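Local coordinates for protein ectonucleotide pyrophosphatase/phosphodiesterase family member 5 (Mus musculus, PDB 5VEO) that probably cleaves phosphodiester bonds at a zinc-containing site, with restricted activity on nucleotides, and is caught here as an inactive variant with AMP bound, at residues A[50-53]-A[54-58]; A[90-94]-A[95-99]; A[199-202]-A[203-206]; A[285-288]-A[289-293]; A[357-360]-A[361-365]. The protein carries 1 engineered substitution. One frame throughout, in Å; residues are numbered along the deposited sequence.

Interaction 1 of 5, residues A[50-53]-A[54-58]. Engineered in segment 54-58: Ala58 (natural residue Thr). With AMP (adenosine monophosphate), chain Q; EDO (1,2-ethanediol), chain K.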
# COMPACT_ATOMS: atom_id res chain seq x y z
N VAL A 50 -4.81 -9.88 6.86
CA VAL A 50 -4.24 -9.73 5.53
C VAL A 50 -2.76 -9.52 5.68
O VAL A 50 -2.32 -8.49 6.23
CB VAL A 50 -4.85 -8.53 4.80
CG1 VAL A 50 -4.18 -8.34 3.41
CG2 VAL A 50 -6.36 -8.67 4.72
N THR A 51 -1.98 -10.47 5.22
CA THR A 51 -0.54 -10.28 5.18
C THR A 51 -0.20 -9.50 3.92
O THR A 51 -0.35 -10.01 2.80
CB THR A 51 0.20 -11.60 5.20
OG1 THR A 51 -0.09 -12.28 6.42
CG2 THR A 51 1.68 -11.36 5.13
N ASN A 52 0.23 -8.26 4.12
CA ASN A 52 0.62 -7.37 3.03
C ASN A 52 2.10 -7.62 2.73
O ASN A 52 2.63 -8.69 3.07
CB ASN A 52 0.25 -5.92 3.38
CG ASN A 52 0.86 -5.44 4.72
OD1 ASN A 52 1.29 -6.23 5.57
ND2 ASN A 52 0.86 -4.11 4.91
N VAL A 53 2.77 -6.71 2.02
CA VAL A 53 4.14 -6.97 1.60
C VAL A 53 5.12 -6.01 2.25
O VAL A 53 4.81 -4.85 2.58
CB VAL A 53 4.33 -6.96 0.06
CG1 VAL A 53 3.46 -8.01 -0.60
CG2 VAL A 53 4.13 -5.61 -0.54
N PHE A 54 6.34 -6.50 2.38
CA PHE A 54 7.47 -5.73 2.87
C PHE A 54 8.09 -4.94 1.73
O PHE A 54 8.25 -5.50 0.63
CB PHE A 54 8.49 -6.69 3.47
CG PHE A 54 9.61 -6.03 4.21
CD1 PHE A 54 9.44 -5.59 5.52
CD2 PHE A 54 10.87 -5.93 3.64
CE1 PHE A 54 10.50 -5.02 6.22
CE2 PHE A 54 11.93 -5.38 4.35
CZ PHE A 54 11.74 -4.92 5.63
N ILE A 55 8.48 -3.68 1.93
CA ILE A 55 8.23 -2.89 3.13
C ILE A 55 6.78 -2.40 3.14
O ILE A 55 6.17 -2.17 2.11
CB ILE A 55 9.22 -1.71 3.24
CG1 ILE A 55 8.98 -0.66 2.15
CG2 ILE A 55 10.65 -2.21 3.21
CD1 ILE A 55 9.87 0.56 2.27
N THR A 56 6.25 -2.19 4.35
CA THR A 56 4.82 -1.95 4.52
C THR A 56 4.51 -0.45 4.41
O THR A 56 4.01 0.20 5.35
CB THR A 56 4.33 -2.56 5.84
OG1 THR A 56 5.12 -2.10 6.95
CG2 THR A 56 4.38 -4.09 5.79
N LYS A 57 4.81 0.08 3.21
CA LYS A 57 4.55 1.46 2.81
C LYS A 57 3.62 1.49 1.60
O LYS A 57 3.33 0.47 0.96
CB LYS A 57 5.87 2.19 2.48
CG LYS A 57 6.89 2.21 3.62
CD LYS A 57 6.85 3.47 4.36
CE LYS A 57 7.96 3.71 5.34
NZ LYS A 57 7.42 4.75 6.30
N ALA A 58 3.16 2.69 1.24
CA ALA A 58 2.12 2.85 0.22
C ALA A 58 2.53 2.33 -1.15
O ALA A 58 1.76 1.62 -1.81
CB ALA A 58 1.71 4.32 0.11
P AMP Q . 2.56 6.12 3.00
O1P AMP Q . 3.68 5.18 2.63
O2P AMP Q . 2.89 6.92 4.26
O3P AMP Q . 1.22 5.42 3.14
O5' AMP Q . 2.38 7.17 1.81
C5' AMP Q . 1.11 7.82 1.64
C4' AMP Q . 1.20 9.24 1.17
O4' AMP Q . 1.53 9.24 -0.21
C3' AMP Q . -0.12 10.00 1.27
O3' AMP Q . -0.07 10.94 2.33
C2' AMP Q . -0.26 10.72 -0.07
O2' AMP Q . -0.51 12.10 0.02
C1' AMP Q . 1.06 10.44 -0.76
N9 AMP Q . 0.92 10.27 -2.19
C8 AMP Q . 0.25 9.30 -2.84
N7 AMP Q . 0.39 9.47 -4.18
C5 AMP Q . 1.17 10.57 -4.35
C6 AMP Q . 1.73 11.32 -5.49
N6 AMP Q . 1.46 10.93 -6.75
N1 AMP Q . 2.49 12.40 -5.24
C2 AMP Q . 2.78 12.82 -3.99
N3 AMP Q . 2.32 12.19 -2.90
C4 AMP Q . 1.51 11.09 -3.04
C1 EDO K . 2.30 -11.35 1.30
O1 EDO K . 1.20 -10.93 0.45
C2 EDO K . 2.59 -12.86 1.25
O2 EDO K . 3.70 -13.20 2.13

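Interaction 2 of 5, residues A[90-94]-A[95-99]. With AMP (adenosine monophosphate), chain Q.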
# COMPACT_ATOMS: atom_id res chain seq x y z
N PHE A 90 13.81 8.05 -7.11
CA PHE A 90 12.35 8.06 -7.05
C PHE A 90 12.01 8.51 -5.64
O PHE A 90 12.59 8.00 -4.68
CB PHE A 90 11.84 6.65 -7.37
CG PHE A 90 10.36 6.41 -7.18
CD1 PHE A 90 9.56 6.16 -8.29
CD2 PHE A 90 9.79 6.28 -5.93
CE1 PHE A 90 8.23 5.85 -8.16
CE2 PHE A 90 8.44 5.98 -5.78
CZ PHE A 90 7.65 5.78 -6.91
N SER A 91 11.13 9.50 -5.51
CA SER A 91 10.84 10.04 -4.18
C SER A 91 9.40 10.52 -4.10
O SER A 91 9.02 11.51 -4.73
CB SER A 91 11.78 11.17 -3.81
OG SER A 91 11.31 11.77 -2.61
N LEU A 92 8.63 9.85 -3.26
CA LEU A 92 7.24 10.21 -3.07
C LEU A 92 7.12 11.62 -2.49
O LEU A 92 6.28 12.41 -2.93
CB LEU A 92 6.60 9.17 -2.16
CG LEU A 92 5.13 9.36 -1.86
CD1 LEU A 92 4.36 9.37 -3.17
CD2 LEU A 92 4.68 8.24 -0.96
N GLU A 93 7.98 11.95 -1.52
CA GLU A 93 7.87 13.23 -0.83
C GLU A 93 8.09 14.41 -1.76
O GLU A 93 7.58 15.50 -1.50
CB GLU A 93 8.85 13.29 0.34
CG GLU A 93 8.47 12.39 1.51
CD GLU A 93 8.91 10.96 1.31
OE1 GLU A 93 9.47 10.66 0.24
OE2 GLU A 93 8.69 10.14 2.24
N HIS A 94 8.86 14.22 -2.83
CA HIS A 94 9.07 15.26 -3.84
C HIS A 94 8.13 15.12 -5.03
O HIS A 94 8.32 15.82 -6.04
CB HIS A 94 10.53 15.21 -4.30
CG HIS A 94 11.51 15.50 -3.22
ND1 HIS A 94 12.54 14.65 -2.89
CD2 HIS A 94 11.61 16.55 -2.37
CE1 HIS A 94 13.24 15.16 -1.89
NE2 HIS A 94 12.69 16.31 -1.55
N MET A 95 7.14 14.25 -4.95
CA MET A 95 6.25 13.97 -6.07
C MET A 95 7.03 13.48 -7.29
O MET A 95 6.61 13.66 -8.43
CB MET A 95 5.43 15.21 -6.41
CG MET A 95 4.09 14.89 -6.94
SD MET A 95 2.85 16.17 -6.73
CE MET A 95 1.60 15.26 -7.64
N ASP A 96 8.17 12.84 -7.05
CA ASP A 96 9.11 12.43 -8.10
C ASP A 96 8.95 10.94 -8.36
O ASP A 96 9.85 10.12 -8.09
CB ASP A 96 10.53 12.79 -7.68
CG ASP A 96 11.56 12.50 -8.75
OD1 ASP A 96 11.20 12.38 -9.94
OD2 ASP A 96 12.76 12.38 -8.38
N ILE A 97 7.77 10.59 -8.89
CA ILE A 97 7.36 9.21 -9.11
C ILE A 97 7.01 8.92 -10.57
O ILE A 97 6.50 7.85 -10.87
CB ILE A 97 6.15 8.85 -8.23
CG1 ILE A 97 4.90 9.63 -8.70
CG2 ILE A 97 6.51 9.09 -6.80
CD1 ILE A 97 3.60 8.89 -8.60
N TYR A 98 7.23 9.88 -11.47
CA TYR A 98 6.65 9.79 -12.81
C TYR A 98 7.62 9.25 -13.84
O TYR A 98 7.27 9.18 -15.02
CB TYR A 98 6.09 11.16 -13.23
CG TYR A 98 4.91 11.51 -12.37
CD1 TYR A 98 3.65 10.97 -12.62
CD2 TYR A 98 5.07 12.29 -11.23
CE1 TYR A 98 2.58 11.23 -11.78
CE2 TYR A 98 4.00 12.56 -10.40
CZ TYR A 98 2.76 12.02 -10.67
OH TYR A 98 1.72 12.29 -9.82
N ASP A 99 8.81 8.83 -13.43
CA ASP A 99 9.73 8.17 -14.36
C ASP A 99 9.24 6.75 -14.61
O ASP A 99 9.32 5.88 -13.74
CB ASP A 99 11.15 8.18 -13.81
CG ASP A 99 12.18 7.57 -14.77
OD1 ASP A 99 11.78 6.83 -15.70
OD2 ASP A 99 13.39 7.81 -14.57
P AMP Q . 2.56 6.12 3.00
O1P AMP Q . 3.68 5.18 2.63
O2P AMP Q . 2.89 6.92 4.26
O3P AMP Q . 1.22 5.42 3.14
O5' AMP Q . 2.38 7.17 1.81
C5' AMP Q . 1.11 7.82 1.64
C4' AMP Q . 1.20 9.24 1.17
O4' AMP Q . 1.53 9.24 -0.21
C3' AMP Q . -0.12 10.00 1.27
O3' AMP Q . -0.07 10.94 2.33
C2' AMP Q . -0.26 10.72 -0.07
O2' AMP Q . -0.51 12.10 0.02
C1' AMP Q . 1.06 10.44 -0.76
N9 AMP Q . 0.92 10.27 -2.19
C8 AMP Q . 0.25 9.30 -2.84
N7 AMP Q . 0.39 9.47 -4.18
C5 AMP Q . 1.17 10.57 -4.35
C6 AMP Q . 1.73 11.32 -5.49
N6 AMP Q . 1.46 10.93 -6.75
N1 AMP Q . 2.49 12.40 -5.24
C2 AMP Q . 2.78 12.82 -3.99
N3 AMP Q . 2.32 12.19 -2.90
C4 AMP Q . 1.51 11.09 -3.04
O HOH W 1 13.69 13.29 -5.84

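Interaction 3 of 5, residues A[199-202]-A[203-206]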
# COMPACT_ATOMS: atom_id res chain seq x y z
N HIS A 199 -17.89 7.42 7.87
CA HIS A 199 -18.88 8.31 7.26
C HIS A 199 -18.66 8.43 5.75
O HIS A 199 -19.61 8.38 4.97
CB HIS A 199 -18.82 9.68 7.93
CG HIS A 199 -19.97 10.56 7.59
ND1 HIS A 199 -19.86 11.65 6.74
CD2 HIS A 199 -21.27 10.52 7.97
CE1 HIS A 199 -21.03 12.24 6.62
NE2 HIS A 199 -21.91 11.57 7.36
N LYS A 200 -17.40 8.56 5.32
CA LYS A 200 -17.09 8.64 3.89
C LYS A 200 -17.44 7.35 3.17
O LYS A 200 -17.97 7.38 2.05
CB LYS A 200 -15.63 8.99 3.69
CG LYS A 200 -15.36 10.45 3.98
CD LYS A 200 -13.91 10.78 3.85
CE LYS A 200 -13.72 12.28 3.74
NZ LYS A 200 -14.31 13.04 4.86
N LEU A 201 -17.19 6.20 3.79
CA LEU A 201 -17.63 4.95 3.21
C LEU A 201 -19.15 4.95 3.05
O LEU A 201 -19.68 4.51 2.02
CB LEU A 201 -17.16 3.78 4.07
CG LEU A 201 -17.57 2.38 3.60
CD1 LEU A 201 -17.10 2.10 2.16
CD2 LEU A 201 -17.09 1.33 4.59
N GLY A 202 -19.86 5.46 4.05
CA GLY A 202 -21.31 5.58 3.94
C GLY A 202 -21.75 6.46 2.78
O GLY A 202 -22.71 6.15 2.08
N TYR A 203 -21.03 7.56 2.56
CA TYR A 203 -21.29 8.42 1.40
C TYR A 203 -21.12 7.65 0.09
O TYR A 203 -21.95 7.75 -0.82
CB TYR A 203 -20.34 9.62 1.45
CG TYR A 203 -20.53 10.58 0.32
CD1 TYR A 203 -21.47 11.61 0.42
CD2 TYR A 203 -19.80 10.47 -0.85
CE1 TYR A 203 -21.65 12.51 -0.61
CE2 TYR A 203 -19.99 11.38 -1.90
CZ TYR A 203 -20.92 12.38 -1.77
OH TYR A 203 -21.11 13.27 -2.79
N LEU A 204 -20.04 6.88 -0.03
CA LEU A 204 -19.82 6.08 -1.22
C LEU A 204 -20.95 5.07 -1.42
O LEU A 204 -21.46 4.91 -2.54
CB LEU A 204 -18.46 5.36 -1.11
CG LEU A 204 -18.16 4.35 -2.22
CD1 LEU A 204 -18.16 5.01 -3.61
CD2 LEU A 204 -16.83 3.66 -1.95
N ILE A 205 -21.34 4.39 -0.36
CA ILE A 205 -22.44 3.43 -0.46
C ILE A 205 -23.70 4.13 -0.96
O ILE A 205 -24.37 3.64 -1.86
CB ILE A 205 -22.69 2.76 0.90
CG1 ILE A 205 -21.48 1.92 1.28
CG2 ILE A 205 -23.97 1.92 0.86
CD1 ILE A 205 -21.55 1.44 2.73
N LYS A 206 -24.03 5.27 -0.36
CA LYS A 206 -25.22 6.02 -0.76
C LYS A 206 -25.16 6.40 -2.23
O LYS A 206 -26.16 6.28 -2.96
CB LYS A 206 -25.34 7.27 0.12
CG LYS A 206 -26.57 8.13 -0.10
CD LYS A 206 -26.55 9.38 0.82
CE LYS A 206 -25.65 10.51 0.28
NZ LYS A 206 -25.68 11.82 1.04

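Interaction 4 of 5, residues A[285-288]-A[289-293]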
# COMPACT_ATOMS: atom_id res chain seq x y z
N GLU A 285 22.32 -9.53 0.51
CA GLU A 285 22.06 -10.93 0.20
C GLU A 285 21.68 -11.75 1.43
O GLU A 285 21.30 -12.91 1.27
CB GLU A 285 23.25 -11.54 -0.56
CG GLU A 285 23.60 -10.78 -1.89
CD GLU A 285 22.44 -10.59 -2.89
OE1 GLU A 285 21.49 -11.40 -2.93
OE2 GLU A 285 22.48 -9.60 -3.66
N GLU A 286 21.70 -11.17 2.64
CA GLU A 286 21.23 -11.88 3.83
C GLU A 286 19.85 -11.42 4.28
O GLU A 286 19.36 -11.87 5.32
CB GLU A 286 22.24 -11.76 4.98
CG GLU A 286 22.54 -10.37 5.40
CD GLU A 286 23.76 -10.31 6.28
OE1 GLU A 286 24.68 -11.14 6.08
OE2 GLU A 286 23.80 -9.42 7.14
N ILE A 287 19.18 -10.59 3.49
CA ILE A 287 17.83 -10.16 3.87
C ILE A 287 16.92 -11.38 3.94
O ILE A 287 16.98 -12.26 3.05
CB ILE A 287 17.30 -9.12 2.87
CG1 ILE A 287 18.09 -7.82 3.03
CG2 ILE A 287 15.80 -8.90 3.04
CD1 ILE A 287 17.85 -6.80 1.93
N PRO A 288 16.07 -11.51 4.95
CA PRO A 288 15.17 -12.67 5.06
C PRO A 288 14.39 -12.97 3.79
O PRO A 288 13.72 -12.10 3.22
CB PRO A 288 14.24 -12.27 6.20
CG PRO A 288 15.10 -11.43 7.08
CD PRO A 288 15.95 -10.63 6.13
N GLU A 289 14.43 -14.25 3.38
CA GLU A 289 13.71 -14.70 2.19
C GLU A 289 12.22 -14.43 2.30
O GLU A 289 11.56 -14.15 1.28
CB GLU A 289 13.93 -16.20 1.97
CG GLU A 289 15.32 -16.52 1.54
CD GLU A 289 15.62 -16.02 0.14
OE1 GLU A 289 14.67 -15.91 -0.66
OE2 GLU A 289 16.80 -15.74 -0.14
N ARG A 290 11.65 -14.52 3.51
CA ARG A 290 10.21 -14.42 3.65
C ARG A 290 9.69 -13.05 3.27
O ARG A 290 8.48 -12.91 3.03
CB ARG A 290 9.78 -14.75 5.07
CG ARG A 290 10.26 -13.79 6.12
CD ARG A 290 9.82 -14.26 7.51
NE ARG A 290 10.45 -13.45 8.54
CZ ARG A 290 9.92 -12.33 9.03
NH1 ARG A 290 8.73 -11.89 8.61
NH2 ARG A 290 10.58 -11.64 9.94
N TRP A 291 10.56 -12.03 3.22
CA TRP A 291 10.15 -10.69 2.79
C TRP A 291 10.14 -10.52 1.27
O TRP A 291 9.56 -9.54 0.79
CB TRP A 291 11.07 -9.64 3.40
CG TRP A 291 10.84 -9.37 4.84
CD1 TRP A 291 9.68 -9.59 5.55
CD2 TRP A 291 11.77 -8.81 5.77
NE1 TRP A 291 9.84 -9.20 6.85
CE2 TRP A 291 11.11 -8.71 7.02
CE3 TRP A 291 13.09 -8.36 5.67
CZ2 TRP A 291 11.74 -8.21 8.16
CZ3 TRP A 291 13.72 -7.88 6.80
CH2 TRP A 291 13.04 -7.79 8.03
N HIS A 292 10.76 -11.43 0.53
CA HIS A 292 10.76 -11.38 -0.94
C HIS A 292 11.14 -9.98 -1.40
O HIS A 292 10.43 -9.31 -2.16
CB HIS A 292 9.40 -11.81 -1.48
CG HIS A 292 8.98 -13.14 -0.96
ND1 HIS A 292 9.71 -14.28 -1.21
CD2 HIS A 292 7.97 -13.50 -0.14
CE1 HIS A 292 9.14 -15.30 -0.59
NE2 HIS A 292 8.08 -14.85 0.06
N TYR A 293 12.27 -9.53 -0.88
CA TYR A 293 12.64 -8.15 -1.03
C TYR A 293 13.98 -7.98 -1.74
O TYR A 293 14.12 -7.02 -2.49
CB TYR A 293 12.63 -7.47 0.35
CG TYR A 293 12.61 -5.97 0.29
CD1 TYR A 293 13.70 -5.23 0.71
CD2 TYR A 293 11.51 -5.31 -0.20
CE1 TYR A 293 13.68 -3.85 0.65
CE2 TYR A 293 11.47 -3.93 -0.27
CZ TYR A 293 12.58 -3.20 0.13
OH TYR A 293 12.58 -1.84 0.09
O HOH W 2 14.10 -11.21 0.60

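Interaction 5 of 5, residues A[357-360]-A[361-365]. With EDO (1,2-ethanediol), chain K.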
# COMPACT_ATOMS: atom_id res chain seq x y z
N THR A 357 -1.09 -10.34 -1.97
CA THR A 357 -0.73 -10.79 -3.31
C THR A 357 -1.85 -11.58 -3.99
O THR A 357 -1.79 -11.77 -5.21
CB THR A 357 0.51 -11.68 -3.25
OG1 THR A 357 0.32 -12.64 -2.21
CG2 THR A 357 1.76 -10.88 -3.01
N ASP A 358 -2.83 -12.06 -3.23
CA ASP A 358 -3.94 -12.81 -3.81
C ASP A 358 -4.99 -11.90 -4.48
O ASP A 358 -5.79 -12.40 -5.28
CB ASP A 358 -4.64 -13.65 -2.74
CG ASP A 358 -3.74 -14.67 -2.09
OD1 ASP A 358 -2.83 -15.21 -2.77
OD2 ASP A 358 -3.96 -14.96 -0.88
N LEU A 359 -5.02 -10.61 -4.15
CA LEU A 359 -6.10 -9.77 -4.66
C LEU A 359 -6.08 -9.71 -6.19
O LEU A 359 -7.13 -9.77 -6.84
CB LEU A 359 -6.03 -8.36 -4.07
CG LEU A 359 -7.13 -7.43 -4.60
CD1 LEU A 359 -8.51 -8.00 -4.33
CD2 LEU A 359 -7.00 -6.02 -4.01
N TYR A 360 -4.89 -9.60 -6.77
CA TYR A 360 -4.76 -9.54 -8.22
C TYR A 360 -5.42 -10.75 -8.88
O TYR A 360 -6.15 -10.60 -9.87
CB TYR A 360 -3.28 -9.46 -8.57
CG TYR A 360 -2.95 -9.49 -10.06
CD1 TYR A 360 -3.09 -8.36 -10.84
CD2 TYR A 360 -2.43 -10.63 -10.64
CE1 TYR A 360 -2.76 -8.37 -12.19
CE2 TYR A 360 -2.08 -10.65 -11.98
CZ TYR A 360 -2.26 -9.53 -12.75
OH TYR A 360 -1.91 -9.58 -14.07
N SER A 361 -5.19 -11.95 -8.34
CA SER A 361 -5.78 -13.15 -8.92
C SER A 361 -7.30 -13.10 -8.83
O SER A 361 -8.01 -13.53 -9.75
CB SER A 361 -5.26 -14.40 -8.19
OG SER A 361 -3.86 -14.52 -8.27
N LEU A 362 -7.80 -12.59 -7.70
CA LEU A 362 -9.24 -12.43 -7.52
C LEU A 362 -9.81 -11.44 -8.53
O LEU A 362 -10.84 -11.70 -9.15
CB LEU A 362 -9.52 -11.97 -6.09
CG LEU A 362 -10.98 -11.68 -5.73
CD1 LEU A 362 -11.78 -12.93 -5.91
CD2 LEU A 362 -11.11 -11.18 -4.29
N LEU A 363 -9.14 -10.29 -8.69
CA LEU A 363 -9.59 -9.28 -9.66
C LEU A 363 -9.63 -9.85 -11.07
O LEU A 363 -10.60 -9.65 -11.81
CB LEU A 363 -8.67 -8.06 -9.64
CG LEU A 363 -8.64 -7.24 -8.34
CD1 LEU A 363 -7.74 -6.04 -8.43
CD2 LEU A 363 -10.02 -6.78 -7.96
N CYS A 364 -8.56 -10.53 -11.47
CA CYS A 364 -8.52 -11.11 -12.82
C CYS A 364 -9.63 -12.13 -13.00
O CYS A 364 -10.24 -12.21 -14.08
CB CYS A 364 -7.15 -11.74 -13.09
SG CYS A 364 -5.83 -10.53 -13.33
N HIS A 365 -9.92 -12.91 -11.96
CA HIS A 365 -11.03 -13.86 -12.04
C HIS A 365 -12.36 -13.13 -12.22
O HIS A 365 -13.16 -13.47 -13.10
CB HIS A 365 -11.07 -14.74 -10.80
CG HIS A 365 -12.25 -15.67 -10.77
ND1 HIS A 365 -12.24 -16.89 -11.42
CD2 HIS A 365 -13.47 -15.54 -10.22
CE1 HIS A 365 -13.41 -17.48 -11.24
NE2 HIS A 365 -14.18 -16.68 -10.53
C1 EDO K . 2.30 -11.35 1.30
O1 EDO K . 1.20 -10.93 0.45
C2 EDO K . 2.59 -12.86 1.25
O2 EDO K . 3.70 -13.20 2.13

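Interaction 1 of 5, residues A[50-53]-A[54-58]
The methyl group of Thr56 plugs the inner side of a sharp bend, where it meets both Val53 and Asn52. Its CG2 lies 3.3 Å from Val53 O and 3.6 Å from Asn52 ND2, and Thr56 CA adds a CH...O contact to Val53 O at 3.5 Å. Asn52 holds its CG between its own backbone N and carbonyl carbon (chi1 56°), which brings the carboxamide across the Thr56 side chain at about a right angle. Asn52 and Thr56 turn their polar ends to other partners: Asn52 ND2 bonds to Asp224 O, and Thr56 OG1 to Tyr327 O. A cis peptide between Phe54 and Ile55 tightens the curve, with two acceptors, Val53 O and Ile55 O, only 3.0 Å apart. Thr56 then centres an inverse gamma turn, closed by a weak bond from Lys57 N to Ile55 O of 2.8 Å.

The looser side lies at Thr51, which is partly exposed. There a 1,2-ethanediol, probably from the crystallisation liquor, donates from O1 to Thr51 O at 3.0 Å, and Val53 CG1 only brushes it.

At the other end Lys57 is the N-cap of helix 58-67, and Ala58 N gives AMP O1P a bond of 2.9 Å at 162°. Ala58 is an engineered replacement of threonine in this inactive variant; its CB lies close to two phosphate oxygens. A bend leading from a strand of the central sheet into a helix start that meets the phosphate is consistent with the phosphate-binding and probable nucleophile site of alkaline phosphatase superfamily enzymes.

Interaction 2 of 5, residues A[90-94]-A[95-99]
Ser91 faces both Met95 and Asp96, which makes this a G1 beta bulge following the tight turn at the end of strand 88-91. Ser91 and Asp96 form an antiparallel hydrogen-bonded pair, with Asp96 N to Ser91 O at 2.8 Å and Ser91 N to Asp96 O at 2.9 Å, while Met95 N donates to Leu92 O. Met95 has a positive phi (58°), as is usual at the first position of a G1 bulge.

The side chains then sort to different partners. Ile97 places CG1 between its backbone N and carbonyl carbon (chi1 68°); this swings CG2 over one face of the Phe90 ring, 3.9 Å from the centroid in a CH-pi contact. The longer branch of Ile97 goes the other way: CG1 lies over a face of the neighbouring Tyr98 ring, and CD1 reaches AMP N6 at 3.5 Å. Leu92, with CG anti to its backbone N (chi1 -179°), sets CD1 over the base plane, 3.3 Å from AMP C4, and CD2 against the ribose O4'. Met95 CG instead comes in at the base edge, near its plane, 3.4 Å from AMP N1. Apolar groups thus meet the adenine from both sides of the turn. Tyr98 OH, also bonded to Asp129, accepts only a weak bond from AMP N6 at 3.4 Å. On the far side, a water donates to Asp96 OD2 at 2.9 Å and more weakly to His94 ND1.

Interaction 3 of 5, residues A[199-202]-A[203-206]
His199 O receives Tyr203 N at 2.9 Å, the first of four consecutive i to i+4 bonds in the middle of helix 190-210. Lys200 O takes Leu204 N at 3.0 Å, Leu201 O takes Ile205 N at 2.9 Å, and Gly202 O takes Lys206 N at 2.9 Å. All four are fairly straight, with angles at the hydrogen running from 152° for Tyr203 N to His199 O up to 166° for Lys206 N to Gly202 O, the evidence for a regular alpha helix.

Apolar contacts join residues three and four apart. Leu201 CG lies 4.2 Å from Ile205 CD1, and Leu201 CD1 4.4 Å from Leu204 CD2. Ile205 sets CG1 beside its own backbone N (chi1 -65°), and this lays CG1 3.2 Å from Leu201 O. Tyr203 CB, placed by the backbone alone, rests 3.3 Å from Lys200 O.

Charge enters through Lys200, whose NZ makes a salt bridge to Asp196 one turn earlier.

The four carbonyls and four N-H groups are paired within the helix, so Leu201, Leu204 and Ile205 can turn apolar branches to strands 168-173 and 218-222 and to helices 35-42 and 149-160, with His199 and Lys206 on the exposed side.

Interaction 4 of 5, residues A[285-288]-A[289-293]
Trp291 folds back over Pro288, and tracing the indole outward shows how. CB starts 3.6 Å from Pro288 O, the same oxygen that accepts Trp291 N at 3.2 Å, with the donor well above the carbonyl plane. CG stands anti to the carbonyl carbon (chi1 -75°), which lays the six-membered ring alongside the proline. CE3 meets two neighbours: Pro288 CD at 3.7 Å, and Ile287 CG2 at 3.8 Å, the methyl arriving at the ring edge. CZ3 touches Pro288 CD at 3.6 Å. Pro288 CG sits over the face, 4.1 Å from the ring centroid and 24° off its normal, a CH-pi contact. At the polar end NE1 bonds to Asp328, which also pairs with Arg290, and the indole stacks with Phe54.

Pro288 O is used again by a water that donates to it at 2.8 Å and accepts Tyr293 N at 2.9 Å, bridging Pro288, just before the turn, to Tyr293, two residues past its end. Tyr293 in turn bonds through OH to Val77 O.

Proline ahead of a short 3-10 turn, with an aromatic ring three residues on packed over it, forms a compact corner in the connection from strand 279-283 to strand 302-306 of the four-stranded antiparallel sheet.

Interaction 5 of 5, residues A[357-360]-A[361-365]
Leu359 fits its branched end into the notch between Leu362 and Leu363 on the next turn of the helix. Its CD1 lies 4.1 Å from Leu362 CD2, and its CG lies 4.0 Å from Leu363 CG. Having CG anti to its backbone N (chi1 179°) sends the Leu359 branch outward, with CD1 leaning toward the next turn, whereas Leu363 turns CG the other way, beside its own N, down over Leu359 O at 3.3 Å.

A second fit sits further round. The Cys364 sulfur is a round bump resting on the flat Tyr360 ring: SG is 3.9 Å from the centroid and only 16° off the ring normal, a sulfur-aromatic contact over the face. Tyr360 OH is held beyond it by Leu372 N, which would steady the ring, and Ala371 and Ile109 touch both Tyr360 and Cys364.

The backbone supplies the frame, with Leu362 N to Asp358 O at 3.2 Å, Leu363 N to Leu359 O at 2.8 Å and Cys364 N to Tyr360 O at 2.9 Å. All these residues are buried. A helix set against the central mixed sheet, here through Leu363 on Val16 and Val18 of strand 16-21, fits the alpha/beta fold of the alkaline phosphatase superfamily.

The five contacts follow one another along the chain without nesting. Interactions 1 and 2 both touch AMP, at its phosphate and base ends respectively, with centres about 19 Å apart and no direct touch. Interaction 4 packs on interaction 1 through Phe54, Trp291 and Tyr293, centres about 14 Å apart, joining the four-stranded antiparallel sheet to the loop that meets the AMP phosphate. Interaction 5 meets interaction 1 where Thr357 approaches Val53, and they share the ethanediol; strands 45-51 and 349-355 lie side by side there. Interaction 3 lies about 40 Å from interaction 4 between centres. Separate loops thus build the nucleotide site, while interactions 3 and 5 lie in helices flanking the central sheet.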